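Long-range contact in cell division control protein Cdc48 (Mycobacterium smegmatis, PDB 5E7P), which probably binds and hydrolyses ATP as a AAA-family ATPase related to Cdc48, with ADP bound in the crystal: residues 653-665 / 679-693. Residues are numbered along the deposited sequence; the frame is centred on the assembly and turned at random.
Sequences PPDAAARRDILRT and DSLADDLDGYSAADC. With ADP (adenosine-5'-diphosphate), chain D.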
ATOM      1  N   PRO A 653     -23.987  -5.843  15.362  1.00 40.91           N
ATOM      2  CA  PRO A 653     -24.541  -5.591  14.030  1.00 38.38           C
ATOM      3  C   PRO A 653     -25.230  -4.233  14.047  1.00 37.51           C
ATOM      4  O   PRO A 653     -25.809  -3.867  15.071  1.00 39.20           O
ATOM      5  CB  PRO A 653     -25.570  -6.710  13.860  1.00 39.77           C
ATOM      6  CG  PRO A 653     -25.927  -7.120  15.247  1.00 41.22           C
ATOM      7  CD  PRO A 653     -24.670  -6.952  16.048  1.00 42.14           C
ATOM      8  N   PRO A 654     -25.165  -3.489  12.934  1.00 34.10           N
ATOM      9  CA  PRO A 654     -25.648  -2.106  12.918  1.00 32.46           C
ATOM     10  C   PRO A 654     -27.154  -1.989  13.162  1.00 35.26           C
ATOM     11  O   PRO A 654     -27.949  -2.534  12.398  1.00 35.21           O
ATOM     12  CB  PRO A 654     -25.299  -1.635  11.504  1.00 29.90           C
ATOM     13  CG  PRO A 654     -25.279  -2.873  10.693  1.00 29.71           C
ATOM     14  CD  PRO A 654     -24.736  -3.940  11.598  1.00 31.95           C
ATOM     15  N   ASP A 655     -27.540  -1.282  14.222  1.00 36.43           N
ATOM     16  CA  ASP A 655     -28.955  -1.047  14.490  1.00 37.26           C
ATOM     17  C   ASP A 655     -29.487   0.096  13.632  1.00 37.89           C
ATOM     18  O   ASP A 655     -28.813   0.541  12.703  1.00 39.37           O
ATOM     19  CB  ASP A 655     -29.219  -0.794  15.980  1.00 37.79           C
ATOM     20  CG  ASP A 655     -28.513   0.446  16.516  1.00 37.36           C
ATOM     21  OD1 ASP A 655     -27.860   1.179  15.740  1.00 36.08           O
ATOM     22  OD2 ASP A 655     -28.628   0.692  17.735  1.00 37.69           O
ATOM     23  N   ALA A 656     -30.685   0.573  13.958  1.00 36.89           N
ATOM     24  CA  ALA A 656     -31.340   1.615  13.169  1.00 37.42           C
ATOM     25  C   ALA A 656     -30.497   2.885  13.064  1.00 34.65           C
ATOM     26  O   ALA A 656     -30.389   3.480  11.988  1.00 34.74           O
ATOM     27  CB  ALA A 656     -32.712   1.928  13.742  1.00 39.41           C
ATOM     28  N   ALA A 657     -29.900   3.291  14.181  1.00 31.30           N
ATOM     29  CA  ALA A 657     -29.021   4.458  14.206  1.00 30.30           C
ATOM     30  C   ALA A 657     -27.792   4.218  13.343  1.00 30.67           C
ATOM     31  O   ALA A 657     -27.417   5.048  12.515  1.00 29.13           O
ATOM     32  CB  ALA A 657     -28.606   4.770  15.631  1.00 29.42           C
ATOM     33  N   ALA A 658     -27.171   3.065  13.549  1.00 33.02           N
ATOM     34  CA  ALA A 658     -25.960   2.697  12.833  1.00 34.64           C
ATOM     35  C   ALA A 658     -26.194   2.579  11.324  1.00 34.67           C
ATOM     36  O   ALA A 658     -25.356   2.992  10.523  1.00 33.86           O
ATOM     37  CB  ALA A 658     -25.415   1.402  13.391  1.00 34.03           C
ATOM     38  N   ARG A 659     -27.337   2.017  10.942  1.00 34.07           N
ATOM     39  CA  ARG A 659     -27.661   1.834   9.528  1.00 33.22           C
ATOM     40  C   ARG A 659     -27.884   3.166   8.810  1.00 33.90           C
ATOM     41  O   ARG A 659     -27.623   3.284   7.613  1.00 33.97           O
ATOM     42  CB  ARG A 659     -28.871   0.909   9.352  1.00 31.25           C
ATOM     43  CG  ARG A 659     -28.614  -0.533   9.775  1.00 28.11           C
ATOM     44  CD  ARG A 659     -29.723  -1.472   9.314  1.00 27.08           C
ATOM     45  NE  ARG A 659     -31.026  -1.125   9.873  1.00 28.21           N
ATOM     46  CZ  ARG A 659     -31.505  -1.602  11.019  1.00 29.14           C
ATOM     47  NH1 ARG A 659     -30.789  -2.452  11.745  1.00 28.06           N
ATOM     48  NH2 ARG A 659     -32.702  -1.229  11.442  1.00 29.51           N
ATOM     49  N   ARG A 660     -28.366   4.166   9.542  1.00 33.16           N
ATOM     50  CA  ARG A 660     -28.520   5.506   8.985  1.00 33.89           C
ATOM     51  C   ARG A 660     -27.164   6.074   8.584  1.00 35.18           C
ATOM     52  O   ARG A 660     -27.002   6.594   7.480  1.00 35.32           O
ATOM     53  CB  ARG A 660     -29.199   6.437   9.988  1.00 35.84           C
ATOM     54  CG  ARG A 660     -30.706   6.289  10.074  1.00 38.02           C
ATOM     55  CD  ARG A 660     -31.238   6.910  11.354  1.00 38.99           C
ATOM     56  NE  ARG A 660     -32.683   7.114  11.318  1.00 40.11           N
ATOM     57  CZ  ARG A 660     -33.581   6.170  11.578  1.00 40.57           C
ATOM     58  NH1 ARG A 660     -33.191   4.940  11.884  1.00 40.16           N
ATOM     59  NH2 ARG A 660     -34.873   6.455  11.526  1.00 41.40           N
ATOM     60  N   ASP A 661     -26.191   5.963   9.486  1.00 35.43           N
ATOM     61  CA  ASP A 661     -24.837   6.452   9.235  1.00 36.51           C
ATOM     62  C   ASP A 661     -24.198   5.749   8.044  1.00 36.11           C
ATOM     63  O   ASP A 661     -23.646   6.391   7.150  1.00 35.31           O
ATOM     64  CB  ASP A 661     -23.957   6.253  10.471  1.00 38.57           C
ATOM     65  CG  ASP A 661     -24.524   6.925  11.707  1.00 44.65           C
ATOM     66  OD1 ASP A 661     -25.366   7.838  11.562  1.00 48.57           O
ATOM     67  OD2 ASP A 661     -24.123   6.541  12.827  1.00 44.51           O
ATOM     68  N   ILE A 662     -24.281   4.423   8.043  1.00 35.37           N
ATOM     69  CA  ILE A 662     -23.713   3.609   6.975  1.00 34.06           C
ATOM     70  C   ILE A 662     -24.313   3.951   5.611  1.00 32.84           C
ATOM     71  O   ILE A 662     -23.587   4.134   4.634  1.00 32.64           O
ATOM     72  CB  ILE A 662     -23.897   2.108   7.267  1.00 34.49           C
ATOM     73  CG1 ILE A 662     -23.153   1.727   8.550  1.00 33.66           C
ATOM     74  CG2 ILE A 662     -23.393   1.275   6.108  1.00 34.92           C
ATOM     75  CD1 ILE A 662     -23.480   0.345   9.064  1.00 32.99           C
ATOM     76  N   LEU A 663     -25.636   4.048   5.547  1.00 34.27           N
ATOM     77  CA  LEU A 663     -26.302   4.439   4.309  1.00 36.10           C
ATOM     78  C   LEU A 663     -25.883   5.843   3.874  1.00 38.39           C
ATOM     79  O   LEU A 663     -25.545   6.063   2.710  1.00 39.88           O
ATOM     80  CB  LEU A 663     -27.821   4.364   4.460  1.00 36.73           C
ATOM     81  CG  LEU A 663     -28.440   2.968   4.536  1.00 37.09           C
ATOM     82  CD1 LEU A 663     -29.940   3.062   4.781  1.00 39.21           C
ATOM     83  CD2 LEU A 663     -28.147   2.179   3.270  1.00 35.27           C
ATOM     84  N   ARG A 664     -25.900   6.787   4.811  1.00 38.24           N
ATOM     85  CA  ARG A 664     -25.528   8.166   4.505  1.00 41.96           C
ATOM     86  C   ARG A 664     -24.068   8.306   4.089  1.00 44.33           C
ATOM     87  O   ARG A 664     -23.751   9.066   3.176  1.00 46.88           O
ATOM     88  CB  ARG A 664     -25.838   9.097   5.678  1.00 44.96           C
ATOM     89  CG  ARG A 664     -27.297   9.488   5.772  1.00 48.84           C
ATOM     90  CD  ARG A 664     -27.477  10.780   6.550  1.00 52.42           C
ATOM     91  NE  ARG A 664     -28.812  11.330   6.340  1.00 55.08           N
ATOM     92  CZ  ARG A 664     -29.885  10.955   7.026  1.00 57.44           C
ATOM     93  NH1 ARG A 664     -29.777  10.031   7.971  1.00 58.57           N
ATOM     94  NH2 ARG A 664     -31.066  11.499   6.766  1.00 57.68           N
ATOM     95  N   THR A 665     -23.183   7.577   4.763  1.00 44.21           N
ATOM     96  CA  THR A 665     -21.766   7.592   4.421  1.00 45.99           C
ATOM     97  C   THR A 665     -21.544   7.090   2.996  1.00 51.46           C
ATOM     98  O   THR A 665     -20.901   7.756   2.185  1.00 55.10           O
ATOM     99  CB  THR A 665     -20.928   6.739   5.406  1.00 44.19           C
ATOM    100  OG1 THR A 665     -20.822   7.415   6.666  1.00 44.96           O
ATOM    101  CG2 THR A 665     -19.531   6.501   4.856  1.00 42.52           C
ATOM    102  N   ASP A 679     -33.616   7.434   6.073  1.00 47.66           N
ATOM    103  CA  ASP A 679     -33.871   7.221   7.492  1.00 48.54           C
ATOM    104  C   ASP A 679     -34.921   6.145   7.735  1.00 44.95           C
ATOM    105  O   ASP A 679     -34.686   5.201   8.489  1.00 41.14           O
ATOM    106  CB  ASP A 679     -34.270   8.531   8.171  1.00 54.31           C
ATOM    107  CG  ASP A 679     -33.138   9.539   8.192  1.00 58.32           C
ATOM    108  OD1 ASP A 679     -31.965   9.109   8.230  1.00 54.47           O
ATOM    109  OD2 ASP A 679     -33.422  10.756   8.169  1.00 64.86           O
ATOM    110  N   SER A 680     -36.079   6.284   7.097  1.00 47.02           N
ATOM    111  CA  SER A 680     -37.124   5.273   7.212  1.00 48.95           C
ATOM    112  C   SER A 680     -36.654   3.946   6.616  1.00 47.66           C
ATOM    113  O   SER A 680     -37.009   2.874   7.108  1.00 50.43           O
ATOM    114  CB  SER A 680     -38.413   5.747   6.539  1.00 51.13           C
ATOM    115  OG  SER A 680     -38.165   6.168   5.211  1.00 52.49           O
ATOM    116  N   LEU A 681     -35.847   4.026   5.562  1.00 42.81           N
ATOM    117  CA  LEU A 681     -35.254   2.836   4.962  1.00 41.76           C
ATOM    118  C   LEU A 681     -34.388   2.089   5.973  1.00 40.79           C
ATOM    119  O   LEU A 681     -34.386   0.861   6.017  1.00 41.88           O
ATOM    120  CB  LEU A 681     -34.420   3.209   3.734  1.00 40.80           C
ATOM    121  CG  LEU A 681     -33.683   2.057   3.046  1.00 40.00           C
ATOM    122  CD1 LEU A 681     -34.669   1.012   2.553  1.00 40.69           C
ATOM    123  CD2 LEU A 681     -32.820   2.562   1.903  1.00 39.69           C
ATOM    124  N   ALA A 682     -33.655   2.839   6.786  1.00 39.57           N
ATOM    125  CA  ALA A 682     -32.795   2.242   7.800  1.00 39.31           C
ATOM    126  C   ALA A 682     -33.607   1.448   8.820  1.00 42.35           C
ATOM    127  O   ALA A 682     -33.201   0.364   9.240  1.00 42.12           O
ATOM    128  CB  ALA A 682     -31.966   3.313   8.491  1.00 35.31           C
ATOM    129  N   ASP A 683     -34.759   1.989   9.208  1.00 45.43           N
ATOM    130  CA  ASP A 683     -35.625   1.326  10.180  1.00 47.88           C
ATOM    131  C   ASP A 683     -36.171   0.003   9.647  1.00 48.04           C
ATOM    132  O   ASP A 683     -36.471  -0.908  10.419  1.00 48.61           O
ATOM    133  CB  ASP A 683     -36.783   2.238  10.598  1.00 52.08           C
ATOM    134  CG  ASP A 683     -36.345   3.358  11.534  1.00 55.09           C
ATOM    135  OD1 ASP A 683     -36.006   3.065  12.704  1.00 54.48           O
ATOM    136  OD2 ASP A 683     -36.359   4.532  11.103  1.00 56.69           O
ATOM    137  N   ASP A 684     -36.294  -0.100   8.327  1.00 47.07           N
ATOM    138  CA  ASP A 684     -36.840  -1.302   7.705  1.00 48.89           C
ATOM    139  C   ASP A 684     -35.776  -2.358   7.402  1.00 43.89           C
ATOM    140  O   ASP A 684     -36.106  -3.472   6.998  1.00 43.20           O
ATOM    141  CB  ASP A 684     -37.595  -0.952   6.417  1.00 54.97           C
ATOM    142  CG  ASP A 684     -38.904  -0.229   6.682  1.00 62.16           C
ATOM    143  OD1 ASP A 684     -39.476  -0.406   7.779  1.00 65.78           O
ATOM    144  OD2 ASP A 684     -39.364   0.513   5.787  1.00 63.76           O
ATOM    145  N   LEU A 685     -34.506  -2.010   7.595  1.00 40.93           N
ATOM    146  CA  LEU A 685     -33.410  -2.908   7.229  1.00 38.78           C
ATOM    147  C   LEU A 685     -32.866  -3.729   8.394  1.00 41.71           C
ATOM    148  O   LEU A 685     -31.658  -3.920   8.509  1.00 44.54           O
ATOM    149  CB  LEU A 685     -32.263  -2.130   6.577  1.00 34.03           C
ATOM    150  CG  LEU A 685     -32.474  -1.588   5.164  1.00 33.11           C
ATOM    151  CD1 LEU A 685     -31.214  -0.892   4.677  1.00 32.18           C
ATOM    152  CD2 LEU A 685     -32.879  -2.702   4.212  1.00 34.08           C
ATOM    153  N   ASP A 686     -33.751  -4.220   9.253  1.00 44.54           N
ATOM    154  CA  ASP A 686     -33.329  -5.103  10.332  1.00 48.97           C
ATOM    155  C   ASP A 686     -32.831  -6.423   9.746  1.00 48.61           C
ATOM    156  O   ASP A 686     -33.469  -7.000   8.864  1.00 50.05           O
ATOM    157  CB  ASP A 686     -34.481  -5.348  11.309  1.00 55.66           C
ATOM    158  CG  ASP A 686     -34.010  -5.910  12.641  1.00 61.40           C
ATOM    159  OD1 ASP A 686     -33.474  -5.130  13.461  1.00 61.79           O
ATOM    160  OD2 ASP A 686     -34.178  -7.128  12.870  1.00 64.72           O
ATOM    161  N   GLY A 687     -31.682  -6.890  10.225  1.00 45.45           N
ATOM    162  CA  GLY A 687     -31.097  -8.121   9.727  1.00 41.90           C
ATOM    163  C   GLY A 687     -30.051  -7.871   8.657  1.00 39.30           C
ATOM    164  O   GLY A 687     -29.320  -8.778   8.263  1.00 40.95           O
ATOM    165  N   TYR A 688     -29.984  -6.633   8.178  1.00 36.45           N
ATOM    166  CA  TYR A 688     -28.959  -6.243   7.218  1.00 34.71           C
ATOM    167  C   TYR A 688     -27.673  -5.849   7.937  1.00 36.30           C
ATOM    168  O   TYR A 688     -27.673  -4.947   8.777  1.00 36.44           O
ATOM    169  CB  TYR A 688     -29.444  -5.078   6.353  1.00 33.35           C
ATOM    170  CG  TYR A 688     -30.382  -5.480   5.239  1.00 36.26           C
ATOM    171  CD1 TYR A 688     -31.660  -5.950   5.514  1.00 39.00           C
ATOM    172  CD2 TYR A 688     -29.991  -5.383   3.911  1.00 36.75           C
ATOM    173  CE1 TYR A 688     -32.517  -6.321   4.495  1.00 40.96           C
ATOM    174  CE2 TYR A 688     -30.841  -5.748   2.888  1.00 39.45           C
ATOM    175  CZ  TYR A 688     -32.103  -6.216   3.186  1.00 41.48           C
ATOM    176  OH  TYR A 688     -32.949  -6.579   2.168  1.00 44.17           O
ATOM    177  N   SER A 689     -26.579  -6.526   7.607  1.00 36.29           N
ATOM    178  CA  SER A 689     -25.275  -6.164   8.142  1.00 35.86           C
ATOM    179  C   SER A 689     -24.805  -4.884   7.467  1.00 36.02           C
ATOM    180  O   SER A 689     -25.471  -4.368   6.566  1.00 38.37           O
ATOM    181  CB  SER A 689     -24.259  -7.276   7.893  1.00 35.61           C
ATOM    182  OG  SER A 689     -23.906  -7.333   6.520  1.00 35.59           O
ATOM    183  N   ALA A 690     -23.657  -4.376   7.903  1.00 31.19           N
ATOM    184  CA  ALA A 690     -23.075  -3.185   7.300  1.00 30.97           C
ATOM    185  C   ALA A 690     -22.793  -3.420   5.817  1.00 31.46           C
ATOM    186  O   ALA A 690     -23.098  -2.575   4.975  1.00 33.09           O
ATOM    187  CB  ALA A 690     -21.791  -2.785   8.035  1.00 30.23           C
ATOM    188  N   ALA A 691     -22.215  -4.575   5.508  1.00 32.46           N
ATOM    189  CA  ALA A 691     -21.911  -4.936   4.128  1.00 32.80           C
ATOM    190  C   ALA A 691     -23.188  -5.058   3.299  1.00 30.89           C
ATOM    191  O   ALA A 691     -23.210  -4.692   2.125  1.00 32.08           O
ATOM    192  CB  ALA A 691     -21.101  -6.236   4.075  1.00 31.58           C
ATOM    193  N   ASP A 692     -24.249  -5.563   3.919  1.00 29.74           N
ATOM    194  CA  ASP A 692     -25.536  -5.694   3.240  1.00 34.27           C
ATOM    195  C   ASP A 692     -26.099  -4.336   2.831  1.00 34.81           C
ATOM    196  O   ASP A 692     -26.664  -4.194   1.745  1.00 34.41           O
ATOM    197  CB  ASP A 692     -26.547  -6.428   4.122  1.00 37.30           C
ATOM    198  CG  ASP A 692     -26.284  -7.917   4.196  1.00 40.54           C
ATOM    199  OD1 ASP A 692     -25.763  -8.482   3.207  1.00 41.39           O
ATOM    200  OD2 ASP A 692     -26.602  -8.523   5.241  1.00 42.67           O
ATOM    201  N   CYS A 693     -25.941  -3.346   3.706  1.00 33.54           N
ATOM    202  CA  CYS A 693     -26.422  -1.996   3.431  1.00 33.31           C
ATOM    203  C   CYS A 693     -25.650  -1.369   2.273  1.00 32.96           C
ATOM    204  O   CYS A 693     -26.239  -0.765   1.376  1.00 34.48           O
ATOM    205  CB  CYS A 693     -26.308  -1.112   4.678  1.00 32.62           C
ATOM    206  SG  CYS A 693     -27.284  -1.667   6.097  1.00 38.75           S
TER
HETATM  207  PB  ADP D 902     -15.790  -9.593   8.322  1.00 91.17           P
HETATM  208  O1B ADP D 902     -16.767 -10.148   7.314  1.00 91.27           O
HETATM  209  O2B ADP D 902     -14.551 -10.441   8.472  1.00 92.74           O
HETATM  210  O3B ADP D 902     -16.419  -9.178   9.633  1.00 90.61           O
HETATM  211  PA  ADP D 902     -15.869  -6.770   7.822  1.00 62.78           P
HETATM  212  O1A ADP D 902     -17.046  -6.852   8.762  1.00 63.83           O
HETATM  213  O2A ADP D 902     -14.729  -5.833   8.117  1.00 61.50           O
HETATM  214  O3A ADP D 902     -15.245  -8.244   7.614  1.00 90.60           O
HETATM  215  O5' ADP D 902     -16.435  -6.353   6.374  1.00 76.32           O
HETATM  216  C5' ADP D 902     -15.557  -6.063   5.289  1.00 74.70           C
HETATM  217  C4' ADP D 902     -16.300  -5.211   4.264  1.00 70.88           C
HETATM  218  O4' ADP D 902     -17.575  -4.801   4.770  1.00 67.81           O
HETATM  219  C3' ADP D 902     -15.530  -3.943   3.933  1.00 69.14           C
HETATM  220  O3' ADP D 902     -14.863  -4.068   2.675  1.00 69.91           O
HETATM  221  C2' ADP D 902     -16.567  -2.841   3.880  1.00 67.74           C
HETATM  222  O2' ADP D 902     -16.790  -2.435   2.525  1.00 69.10           O
HETATM  223  C1' ADP D 902     -17.845  -3.430   4.456  1.00 65.02           C
HETATM  224  N9  ADP D 902     -18.169  -2.693   5.700  1.00 60.22           N
HETATM  225  C8  ADP D 902     -18.209  -3.230   6.934  1.00 59.73           C
HETATM  226  N7  ADP D 902     -18.530  -2.299   7.867  1.00 57.85           N
HETATM  227  C5  ADP D 902     -18.701  -1.130   7.226  1.00 56.04           C
HETATM  228  C6  ADP D 902     -19.051   0.254   7.618  1.00 52.91           C
HETATM  229  N6  ADP D 902     -19.285   0.570   8.914  1.00 51.85           N
HETATM  230  N1  ADP D 902     -19.128   1.185   6.642  1.00 50.45           N
HETATM  231  C2  ADP D 902     -18.892   0.872   5.354  1.00 54.42           C
HETATM  232  N3  ADP D 902     -18.570  -0.362   4.924  1.00 56.07           N
HETATM  233  C4  ADP D 902     -18.462  -1.392   5.797  1.00 57.39           C
HETATM  234  O   HOH W   1     -28.550  -5.211  11.606  1.00 38.19           O
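Arg-659 grips the backbone carbonyl of Ala-682 side-on. Arg-659 NE lies 2.7 Å from Ala-682 O, and Arg-659 NH2 lies 2.8 Å from this oxygen, which sits in the guanidinium plane. Leu-685 N also donates to it, so three N-H groups converge on this one oxygen. The arginine chain bends at chi3 (-61°), and its guanidinium lies between the backbone at Asp-655 and Ala-656 on one face and Leu-685 O and Asp-686 N on the other. NH1 adds a weak bond to Pro-654 O.

At the outer side, Arg-660, Arg-664, Asp-679 and Asp-683 form a salt-bridge network. Arg-664 reaches out with an extended chain to Asp-679. The bond from Arg-664 NH2 to Asp-679 OD2 is 2.8 Å long and nearly straight at 176°. Arg-660 forms a salt bridge with Asp-683, their planes steeply inclined, though its fine geometry is uncertain. A long salt bridge from Arg-660 NE to Asp-679 OD1 joins the two pairs. Arg-660 NH1 also donates to Ala-656 O from above its carbonyl plane.

Segment 679-693 belongs to the AAA+ lid domain, and helices 656-665 and 679-684 cross at 129°. The methyl of Ala-682 is a knob in a hole formed by Ala-656, Arg-659, Arg-660 and Leu-663. Leu-663 splits its branches: CD1 meets Leu-681 and Leu-685, while Leu-663 CD2 lies 4.0 Å from Cys-693 CB.

Toward the nucleotide, Ile-662 CD1 rests 3.7 Å from Ala-690 CB. Ala-690 CB in turn lies 3.3 Å from ADP N7, against the adenine. A capping box of Ser-689 and Asp-692 starts the helix carrying Ala-690. Pro-654 CG packs on the backbone entering that helix, 3.6 Å from Ala-690 N, and a water bridges Pro-654 O and Tyr-688 O.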